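Local coordinates for protein insecticidal Delta-Endotoxin Cry8Ea1 (Bacillus Thuringiensis, PDB 3EB7) that acts as an insecticidal delta-endotoxin of the three-domain Cry family, probably by binding receptors in the insect larval gut and forming pores in the membrane, at residues K194-N197 / A198-V202; F263-L266 / E267-I271; S436-R439 / T440-V443; F569-V573 / G574-V578. All coordinates share one frame; numbering follows the deposited sequence.

Contact 1: K194-N197 / A198-V202; sequences KGSN and AKQWV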
loop_
_atom_site.group_PDB
_atom_site.type_symbol
_atom_site.label_atom_id
_atom_site.label_comp_id
_atom_site.label_asym_id
_atom_site.label_seq_id
_atom_site.Cartn_x
_atom_site.Cartn_y
_atom_site.Cartn_z
ATOM N N LYS A 194 -8.876 4.443 18.699
ATOM C CA LYS A 194 -7.948 5.324 19.436
ATOM C C LYS A 194 -8.192 5.192 20.947
ATOM O O LYS A 194 -9.320 5.305 21.400
ATOM C CB LYS A 194 -8.119 6.766 18.994
ATOM C CG LYS A 194 -6.980 7.685 19.324
ATOM C CD LYS A 194 -7.284 9.072 18.788
ATOM C CE LYS A 194 -6.112 10.063 18.910
ATOM N NZ LYS A 194 -5.497 10.076 20.290
ATOM N N GLY A 195 -7.139 4.916 21.713
ATOM C CA GLY A 195 -7.269 4.673 23.132
ATOM C C GLY A 195 -6.293 5.482 23.944
ATOM O O GLY A 195 -5.839 6.536 23.512
ATOM N N SER A 196 -5.952 4.982 25.119
ATOM C CA SER A 196 -5.051 5.680 26.005
ATOM C C SER A 196 -3.836 4.820 26.410
ATOM O O SER A 196 -2.809 5.378 26.819
ATOM C CB SER A 196 -5.825 6.092 27.242
ATOM O OG SER A 196 -6.260 4.902 27.914
ATOM N N ASN A 197 -3.932 3.482 26.297
ATOM C CA ASN A 197 -2.808 2.635 26.739
ATOM C C ASN A 197 -2.098 1.913 25.604
ATOM O O ASN A 197 -2.539 1.938 24.459
ATOM C CB ASN A 197 -3.222 1.656 27.868
ATOM C CG ASN A 197 -4.238 0.633 27.395
ATOM O OD1 ASN A 197 -4.198 0.175 26.237
ATOM N ND2 ASN A 197 -5.159 0.268 28.270
ATOM N N ALA A 198 -1.002 1.240 25.936
ATOM C CA ALA A 198 -0.151 0.593 24.916
ATOM C C ALA A 198 -0.822 -0.612 24.233
ATOM O O ALA A 198 -0.593 -0.852 23.072
ATOM C CB ALA A 198 1.232 0.219 25.520
ATOM N N LYS A 199 -1.681 -1.329 24.940
ATOM C CA LYS A 199 -2.387 -2.466 24.394
ATOM C C LYS A 199 -3.334 -1.963 23.328
ATOM O O LYS A 199 -3.362 -2.500 22.218
ATOM C CB LYS A 199 -3.166 -3.182 25.495
ATOM C CG LYS A 199 -4.004 -4.385 25.055
ATOM C CD LYS A 199 -4.746 -4.938 26.245
ATOM C CE LYS A 199 -5.837 -5.952 25.832
ATOM N NZ LYS A 199 -5.431 -7.357 26.077
ATOM N N GLN A 200 -4.098 -0.916 23.650
ATOM C CA GLN A 200 -4.943 -0.265 22.661
ATOM C C GLN A 200 -4.140 0.225 21.461
ATOM O O GLN A 200 -4.576 0.098 20.343
ATOM C CB GLN A 200 -5.659 0.888 23.314
ATOM C CG GLN A 200 -6.787 0.417 24.259
ATOM C CD GLN A 200 -7.324 1.535 25.117
ATOM O OE1 GLN A 200 -6.617 2.481 25.443
ATOM N NE2 GLN A 200 -8.580 1.420 25.510
ATOM N N TRP A 201 -2.944 0.777 21.684
ATOM C CA TRP A 201 -2.133 1.181 20.546
ATOM C C TRP A 201 -1.833 -0.012 19.588
ATOM O O TRP A 201 -1.962 0.112 18.377
ATOM C CB TRP A 201 -0.865 1.905 20.998
ATOM C CG TRP A 201 -0.197 2.491 19.806
ATOM C CD1 TRP A 201 -0.364 3.751 19.301
ATOM C CD2 TRP A 201 0.736 1.820 18.935
ATOM N NE1 TRP A 201 0.396 3.891 18.162
ATOM C CE2 TRP A 201 1.094 2.732 17.932
ATOM C CE3 TRP A 201 1.304 0.536 18.925
ATOM C CZ2 TRP A 201 1.995 2.411 16.916
ATOM C CZ3 TRP A 201 2.196 0.200 17.903
ATOM C CH2 TRP A 201 2.535 1.137 16.918
ATOM N N VAL A 202 -1.447 -1.160 20.147
ATOM C CA VAL A 202 -1.213 -2.392 19.332
ATOM C C VAL A 202 -2.428 -2.738 18.447
ATOM O O VAL A 202 -2.277 -3.040 17.256
ATOM C CB VAL A 202 -0.798 -3.598 20.237
ATOM C CG1 VAL A 202 -0.649 -4.897 19.421
ATOM C CG2 VAL A 202 0.476 -3.289 20.956
#
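At Asn197 the backbone passes from an irregular loop into helix 198-220, and Asn197 O accepts from Trp201 N at 3.0 Å to start the i-to-i+4 ladder. The side chains of Asn197 and Gln200 add a reciprocal pair of bonds, a capping box. With chi1 at 65°, Asn197 CG lies between its own N and carbonyl carbon; this folds the amide over the first turn, where OD1 accepts from Gln200 N at 2.8 Å, the donor almost straight along the C=O axis. In return, the extended Gln200 chain reaches back, crossing the Asn197 side chain at about a right angle. Gln200 OE1 takes Asn197 N at 3.0 Å and Ser196 N at 2.6 Å, both donors somewhat tilted from the amide plane. Gly195 has no side chain to obstruct this approach, and its CA lies 3.3 Å from Gln200 OE1. Asparagine suits the N-cap because its short amide can bend back to the first turn, whereas the longer glutamine spans to the loop. Beyond the box, the buried Trp201 ring meets Phe263 edge-to-face. Two N-H groups gripping one oxygen, with Asn197 OD1 meeting a third, imply that loop and helix start are fixed together.

Contact 2: F263-L266 / E267-I271; sequences FNTL and ESTFI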
loop_
_atom_site.group_PDB
_atom_site.type_symbol
_atom_site.label_atom_id
_atom_site.label_comp_id
_atom_site.label_asym_id
_atom_site.label_seq_id
_atom_site.Cartn_x
_atom_site.Cartn_y
_atom_site.Cartn_z
ATOM N N PHE A 263 -0.725 5.467 24.815
ATOM C CA PHE A 263 -1.080 5.501 23.406
ATOM C C PHE A 263 -0.359 6.617 22.611
ATOM O O PHE A 263 0.338 6.327 21.604
ATOM C CB PHE A 263 -2.594 5.689 23.247
ATOM C CG PHE A 263 -3.082 5.498 21.821
ATOM C CD1 PHE A 263 -3.664 4.287 21.431
ATOM C CD2 PHE A 263 -2.943 6.508 20.868
ATOM C CE1 PHE A 263 -4.100 4.097 20.127
ATOM C CE2 PHE A 263 -3.369 6.328 19.552
ATOM C CZ PHE A 263 -3.958 5.119 19.183
ATOM N N ASN A 264 -0.568 7.874 23.040
ATOM C CA ASN A 264 0.002 9.037 22.345
ATOM C C ASN A 264 1.512 8.993 22.331
ATOM O O ASN A 264 2.136 9.389 21.327
ATOM C CB ASN A 264 -0.456 10.369 22.920
ATOM C CG ASN A 264 -1.946 10.629 22.710
ATOM O OD1 ASN A 264 -2.568 10.126 21.771
ATOM N ND2 ASN A 264 -2.524 11.443 23.595
ATOM N N THR A 265 2.117 8.544 23.423
ATOM C CA THR A 265 3.578 8.422 23.446
ATOM C C THR A 265 4.059 7.391 22.399
ATOM O O THR A 265 5.038 7.627 21.710
ATOM C CB THR A 265 4.047 8.010 24.836
ATOM O OG1 THR A 265 3.455 8.878 25.823
ATOM C CG2 THR A 265 5.546 8.028 24.948
ATOM N N LEU A 266 3.372 6.253 22.283
ATOM C CA LEU A 266 3.715 5.238 21.267
ATOM C C LEU A 266 3.510 5.737 19.829
ATOM O O LEU A 266 4.364 5.505 18.974
ATOM C CB LEU A 266 2.942 3.927 21.473
ATOM C CG LEU A 266 3.235 3.188 22.785
ATOM C CD1 LEU A 266 2.693 1.784 22.687
ATOM C CD2 LEU A 266 4.799 3.148 23.095
ATOM N N GLU A 267 2.386 6.390 19.575
ATOM C CA GLU A 267 2.089 6.889 18.236
ATOM C C GLU A 267 3.146 7.913 17.790
ATOM O O GLU A 267 3.608 7.890 16.659
ATOM C CB GLU A 267 0.669 7.483 18.157
ATOM C CG GLU A 267 0.238 7.924 16.757
ATOM C CD GLU A 267 -0.001 6.753 15.740
ATOM O OE1 GLU A 267 -0.028 5.562 16.126
ATOM O OE2 GLU A 267 -0.185 7.033 14.531
ATOM N N SER A 268 3.572 8.774 18.695
ATOM C CA SER A 268 4.581 9.766 18.342
ATOM C C SER A 268 6.047 9.230 18.377
ATOM O O SER A 268 6.961 9.867 17.861
ATOM C CB SER A 268 4.361 11.040 19.173
ATOM O OG SER A 268 5.148 10.971 20.330
ATOM N N THR A 269 6.256 8.028 18.913
ATOM C CA THR A 269 7.596 7.438 18.979
ATOM C C THR A 269 7.809 6.245 18.025
ATOM O O THR A 269 8.880 6.157 17.391
ATOM C CB THR A 269 7.957 6.997 20.419
ATOM O OG1 THR A 269 7.614 8.024 21.364
ATOM C CG2 THR A 269 9.404 6.671 20.538
ATOM N N PHE A 270 6.830 5.331 17.932
ATOM C CA PHE A 270 6.946 4.177 17.041
ATOM C C PHE A 270 6.822 4.509 15.541
ATOM O O PHE A 270 7.393 3.805 14.692
ATOM C CB PHE A 270 5.902 3.132 17.370
ATOM C CG PHE A 270 6.290 2.184 18.470
ATOM C CD1 PHE A 270 5.304 1.528 19.196
ATOM C CD2 PHE A 270 7.622 1.931 18.776
ATOM C CE1 PHE A 270 5.629 0.612 20.186
ATOM C CE2 PHE A 270 7.967 0.997 19.770
ATOM C CZ PHE A 270 6.984 0.347 20.477
ATOM N N ILE A 271 6.058 5.558 15.241
ATOM C CA ILE A 271 5.738 5.996 13.907
ATOM C C ILE A 271 6.667 7.175 13.564
ATOM O O ILE A 271 6.833 8.105 14.348
ATOM C CB ILE A 271 4.221 6.403 13.792
ATOM C CG1 ILE A 271 3.320 5.253 14.259
ATOM C CG2 ILE A 271 3.805 6.803 12.341
ATOM C CD1 ILE A 271 3.607 3.913 13.590
#
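Phe263 to Phe270 form a short alpha-helix of about two turns in the beta-prism domain of three-domain Cry toxins, packed against helix 198-220. Its backbone bonds are the regular ones at the start: Phe263 O accepts from Glu267 N at 2.9 Å, and Asn264 O from Ser268 N. Near the end, Leu266 O takes two donors. Phe270 N comes to Leu266 O at 2.7 Å, only slightly tilted from the carbonyl plane, while Thr269 N, 3.2 Å from the same oxygen, sits well above that plane. Among the apolar contacts, Leu266 and Phe270 lie side by side and point the same way, one turn apart; both methyls of Leu266 meet the ring at CE1, with CD2 at 3.9 Å. Such bulky residues suit the buried face, which also meets Ile422 of strand 414-422. The carboxylate contacts belong to Glu267, whose chain bends at chi2 (69°). Its OE1 accepts from Trp201 NE1 and its OE2 forms a salt bridge with Arg208, tying the helix to helix 198-220. A polar side-chain bond completes the set: threonine's short branch, with OG1 beside the backbone N (chi1 -46°), lets Thr269 OG1 donate to Thr265 O at 2.6 Å.

Contact 3: S436-R439 / T440-V443; sequences SADR and TNTV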
loop_
_atom_site.group_PDB
_atom_site.type_symbol
_atom_site.label_atom_id
_atom_site.label_comp_id
_atom_site.label_asym_id
_atom_site.label_seq_id
_atom_site.Cartn_x
_atom_site.Cartn_y
_atom_site.Cartn_z
ATOM N N SER A 436 5.998 -2.917 -5.050
ATOM C CA SER A 436 5.747 -2.106 -6.285
ATOM C C SER A 436 6.548 -0.802 -6.367
ATOM O O SER A 436 6.665 -0.213 -7.413
ATOM C CB SER A 436 4.249 -1.768 -6.442
ATOM O OG SER A 436 3.752 -1.119 -5.284
ATOM N N ALA A 437 7.073 -0.356 -5.235
ATOM C CA ALA A 437 7.796 0.885 -5.146
ATOM C C ALA A 437 9.294 0.631 -5.399
ATOM O O ALA A 437 10.018 0.162 -4.540
ATOM C CB ALA A 437 7.546 1.496 -3.781
ATOM N N ASP A 438 9.749 0.956 -6.595
ATOM C CA ASP A 438 11.065 0.538 -7.026
ATOM C C ASP A 438 12.171 1.392 -6.410
ATOM O O ASP A 438 11.913 2.430 -5.827
ATOM C CB ASP A 438 11.144 0.437 -8.579
ATOM C CG ASP A 438 11.166 1.804 -9.294
ATOM O OD1 ASP A 438 11.203 2.890 -8.662
ATOM O OD2 ASP A 438 11.156 1.784 -10.539
ATOM N N ARG A 439 13.398 0.924 -6.578
ATOM C CA ARG A 439 14.604 1.540 -6.051
ATOM C C ARG A 439 15.250 2.573 -6.965
ATOM O O ARG A 439 16.122 3.330 -6.533
ATOM C CB ARG A 439 15.624 0.432 -5.794
ATOM C CG ARG A 439 15.198 -0.536 -4.712
ATOM C CD ARG A 439 16.384 -1.463 -4.394
ATOM N NE ARG A 439 16.101 -2.065 -3.120
ATOM C CZ ARG A 439 16.608 -1.668 -1.968
ATOM N NH1 ARG A 439 17.509 -0.702 -1.934
ATOM N NH2 ARG A 439 16.215 -2.274 -0.851
ATOM N N THR A 440 14.811 2.608 -8.214
ATOM C CA THR A 440 15.556 3.250 -9.298
ATOM C C THR A 440 14.776 4.347 -10.019
ATOM O O THR A 440 15.347 5.038 -10.897
ATOM C CB THR A 440 15.941 2.180 -10.389
ATOM O OG1 THR A 440 14.789 1.379 -10.673
ATOM C CG2 THR A 440 17.094 1.239 -9.921
ATOM N N ASN A 441 13.481 4.494 -9.703
ATOM C CA ASN A 441 12.610 5.368 -10.516
ATOM C C ASN A 441 12.808 5.158 -12.042
ATOM O O ASN A 441 13.162 6.086 -12.798
ATOM C CB ASN A 441 12.806 6.841 -10.143
ATOM C CG ASN A 441 12.327 7.161 -8.751
ATOM O OD1 ASN A 441 11.329 6.602 -8.284
ATOM N ND2 ASN A 441 13.034 8.068 -8.073
ATOM N N THR A 442 12.583 3.926 -12.474
ATOM C CA THR A 442 12.731 3.524 -13.862
ATOM C C THR A 442 11.609 4.126 -14.673
ATOM O O THR A 442 10.467 4.109 -14.243
ATOM C CB THR A 442 12.708 1.977 -13.998
ATOM O OG1 THR A 442 13.807 1.436 -13.265
ATOM C CG2 THR A 442 12.825 1.500 -15.459
ATOM N N VAL A 443 11.955 4.645 -15.850
ATOM C CA VAL A 443 10.992 5.162 -16.837
ATOM C C VAL A 443 11.006 4.202 -18.023
ATOM O O VAL A 443 12.069 3.980 -18.644
ATOM C CB VAL A 443 11.356 6.627 -17.276
ATOM C CG1 VAL A 443 10.337 7.214 -18.260
ATOM C CG2 VAL A 443 11.443 7.524 -16.061
HETATM O O HOH W 1 9.483 3.584 -11.689
#
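Asp438 reaches across the bend with its carboxylate, one oxygen for each of two successive backbone N-H groups. Asp438 OD1 accepts from Asn441 N at 3.0 Å, the donor lying well above the carboxylate plane, and Asp438 OD2 accepts from Thr442 N at 3.2 Å on its syn side by a straighter bond. Chi1 of 73° sets CG between the backbone N and the carbonyl carbon, turning the group toward the residues that follow. Aspartate suits the place: its short chain keeps both acceptors close to the main chain. A water donates to Asp438 OD2 at 2.7 Å and also to Thr442 O, so it bridges the carboxylate and the start of the strand. Alongside, Thr440 OG1 and Thr442 OG1 share a 2.8 Å hydrogen bond. In the next shell, Lys455 NZ forms a salt bridge with Asp438 OD1 and a hydrogen bond with Asn441 OD1, and probably helps to keep the aspartate ionised. Asn441 has positive phi, 45°, a conformation that asparagine tolerates well. Arg439 faces another way, to a salt bridge with Asp340. This bend, whose two successive N-H groups are held by one aspartate, leads into strand 442-443, paired parallel with strand 482-491 at the sheet edge in the C-terminal beta-sandwich of a Cry toxin.

Contact 4: F569-V573 / G574-V578; sequences FSSIV and GGSVV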
loop_
_atom_site.group_PDB
_atom_site.type_symbol
_atom_site.label_atom_id
_atom_site.label_comp_id
_atom_site.label_asym_id
_atom_site.label_seq_id
_atom_site.Cartn_x
_atom_site.Cartn_y
_atom_site.Cartn_z
ATOM N N PHE A 569 -0.053 31.678 -7.050
ATOM C CA PHE A 569 -1.300 31.168 -6.507
ATOM C C PHE A 569 -2.395 32.236 -6.670
ATOM O O PHE A 569 -2.163 33.398 -6.328
ATOM C CB PHE A 569 -1.126 30.849 -5.019
ATOM C CG PHE A 569 -0.363 29.558 -4.714
ATOM C CD1 PHE A 569 -0.523 28.928 -3.469
ATOM C CD2 PHE A 569 0.501 28.968 -5.642
ATOM C CE1 PHE A 569 0.193 27.758 -3.165
ATOM C CE2 PHE A 569 1.213 27.816 -5.339
ATOM C CZ PHE A 569 1.068 27.225 -4.101
ATOM N N SER A 570 -3.584 31.849 -7.140
ATOM C CA SER A 570 -4.730 32.772 -7.239
ATOM C C SER A 570 -5.227 33.373 -5.899
ATOM O O SER A 570 -6.060 34.273 -5.885
ATOM C CB SER A 570 -5.890 32.067 -7.921
ATOM O OG SER A 570 -6.428 31.067 -7.078
ATOM N N SER A 571 -4.741 32.874 -4.771
ATOM C CA SER A 571 -5.144 33.386 -3.478
ATOM C C SER A 571 -4.056 33.001 -2.505
ATOM O O SER A 571 -3.410 31.955 -2.672
ATOM C CB SER A 571 -6.468 32.752 -3.073
ATOM O OG SER A 571 -6.908 33.194 -1.813
ATOM N N ILE A 572 -3.826 33.842 -1.508
ATOM C CA ILE A 572 -2.947 33.484 -0.413
ATOM C C ILE A 572 -3.682 33.394 0.913
ATOM O O ILE A 572 -3.068 33.282 1.958
ATOM C CB ILE A 572 -1.728 34.452 -0.267
ATOM C CG1 ILE A 572 -2.191 35.923 -0.204
ATOM C CG2 ILE A 572 -0.686 34.182 -1.355
ATOM C CD1 ILE A 572 -1.126 36.886 0.319
ATOM N N VAL A 573 -5.004 33.438 0.862
ATOM C CA VAL A 573 -5.850 33.314 2.039
ATOM C C VAL A 573 -5.522 32.021 2.778
ATOM O O VAL A 573 -5.048 31.083 2.163
ATOM C CB VAL A 573 -7.304 33.272 1.602
ATOM C CG1 VAL A 573 -8.189 32.804 2.751
ATOM C CG2 VAL A 573 -7.736 34.663 1.090
ATOM N N GLY A 574 -5.780 31.977 4.089
ATOM C CA GLY A 574 -5.490 30.792 4.901
ATOM C C GLY A 574 -6.242 29.578 4.390
ATOM O O GLY A 574 -7.476 29.556 4.388
ATOM N N GLY A 575 -5.502 28.570 3.942
ATOM C CA GLY A 575 -6.128 27.365 3.383
ATOM C C GLY A 575 -5.666 27.164 1.960
ATOM O O GLY A 575 -5.830 26.090 1.383
ATOM N N SER A 576 -5.062 28.198 1.390
ATOM C CA SER A 576 -4.498 28.111 0.052
ATOM C C SER A 576 -3.450 26.986 0.002
ATOM O O SER A 576 -2.501 26.993 0.777
ATOM C CB SER A 576 -3.921 29.464 -0.328
ATOM O OG SER A 576 -4.968 30.430 -0.255
ATOM N N VAL A 577 -3.657 26.009 -0.868
ATOM C CA VAL A 577 -2.851 24.789 -0.836
ATOM C C VAL A 577 -2.902 24.086 -2.196
ATOM O O VAL A 577 -3.950 24.017 -2.840
ATOM C CB VAL A 577 -3.303 23.844 0.360
ATOM C CG1 VAL A 577 -4.663 23.133 0.066
ATOM C CG2 VAL A 577 -2.192 22.819 0.789
ATOM N N VAL A 578 -1.740 23.635 -2.655
ATOM C CA VAL A 578 -1.602 22.688 -3.756
ATOM C C VAL A 578 -0.964 21.380 -3.219
ATOM O O VAL A 578 0.158 21.407 -2.678
ATOM C CB VAL A 578 -0.697 23.281 -4.861
ATOM C CG1 VAL A 578 -0.580 22.355 -6.083
ATOM C CG2 VAL A 578 -1.189 24.657 -5.283
#
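Ser576, with chi1 at -58°, holds OG beside its own backbone N, and both therefore turn to the same acceptor, Val573 O. Ser576 OG donates to Val573 O at 2.5 Å, in the carbonyl plane and on a lone pair; Ser576 N donates to the same oxygen at 3.0 Å, moderately tilted from that plane. The N-H bond closes a type II beta turn from Val573 to Ser576, in the loop joining strands 559-567 and 578-588 of the C-terminal beta-sandwich. Glycine is well suited to the third position of such a turn: Gly575 has phi at 121°, where a side chain would be jammed against the preceding carbonyl oxygen. Just upstream lies a second motif. Chi1 of 179° swings Ser571 OG away from its own N to the side of the carbonyl carbon, where it accepts from Val573 N at 3.3 Å, making an ST turn that leads directly into the beta turn. Serine fits both places because a hydroxyl on a short stem can donate to, or accept from, nearby main chain. The Ser576 side chain is buried and also touches Val509, so its bond to Val573 O satisfies the hydroxyl in a covered position. Gly574 O and Gly575 O accept from Asn533 ND2 and Ser508 OG. At the open end the contact becomes apolar, as Phe569 and Val578, both packed on Phe511 as well, bring Phe569 CZ to 3.6 Å from Val578 CG2.

How the contacts relate
Contacts 1 and 2 touch and hold neighbouring elements, the start of helix 198-220 and helix 263-270, so they link the N-terminal helical bundle to the middle domain. Contacts 3 and 4 stand apart from these, and their own nearest atoms are about 19 Å apart, yet both belong to loops that lead into strands of the C-terminal sandwich. Contact 3 is a surface bend, whereas the other three are partly buried. The chemistry follows the place: amide side chains cap a helix start in contact 1, backbone hydrogen bonds, apolar contacts and one glutamate serve the helix of contact 2, a carboxylate with water closes contact 3, and serine hydroxyls and glycines shape contact 4.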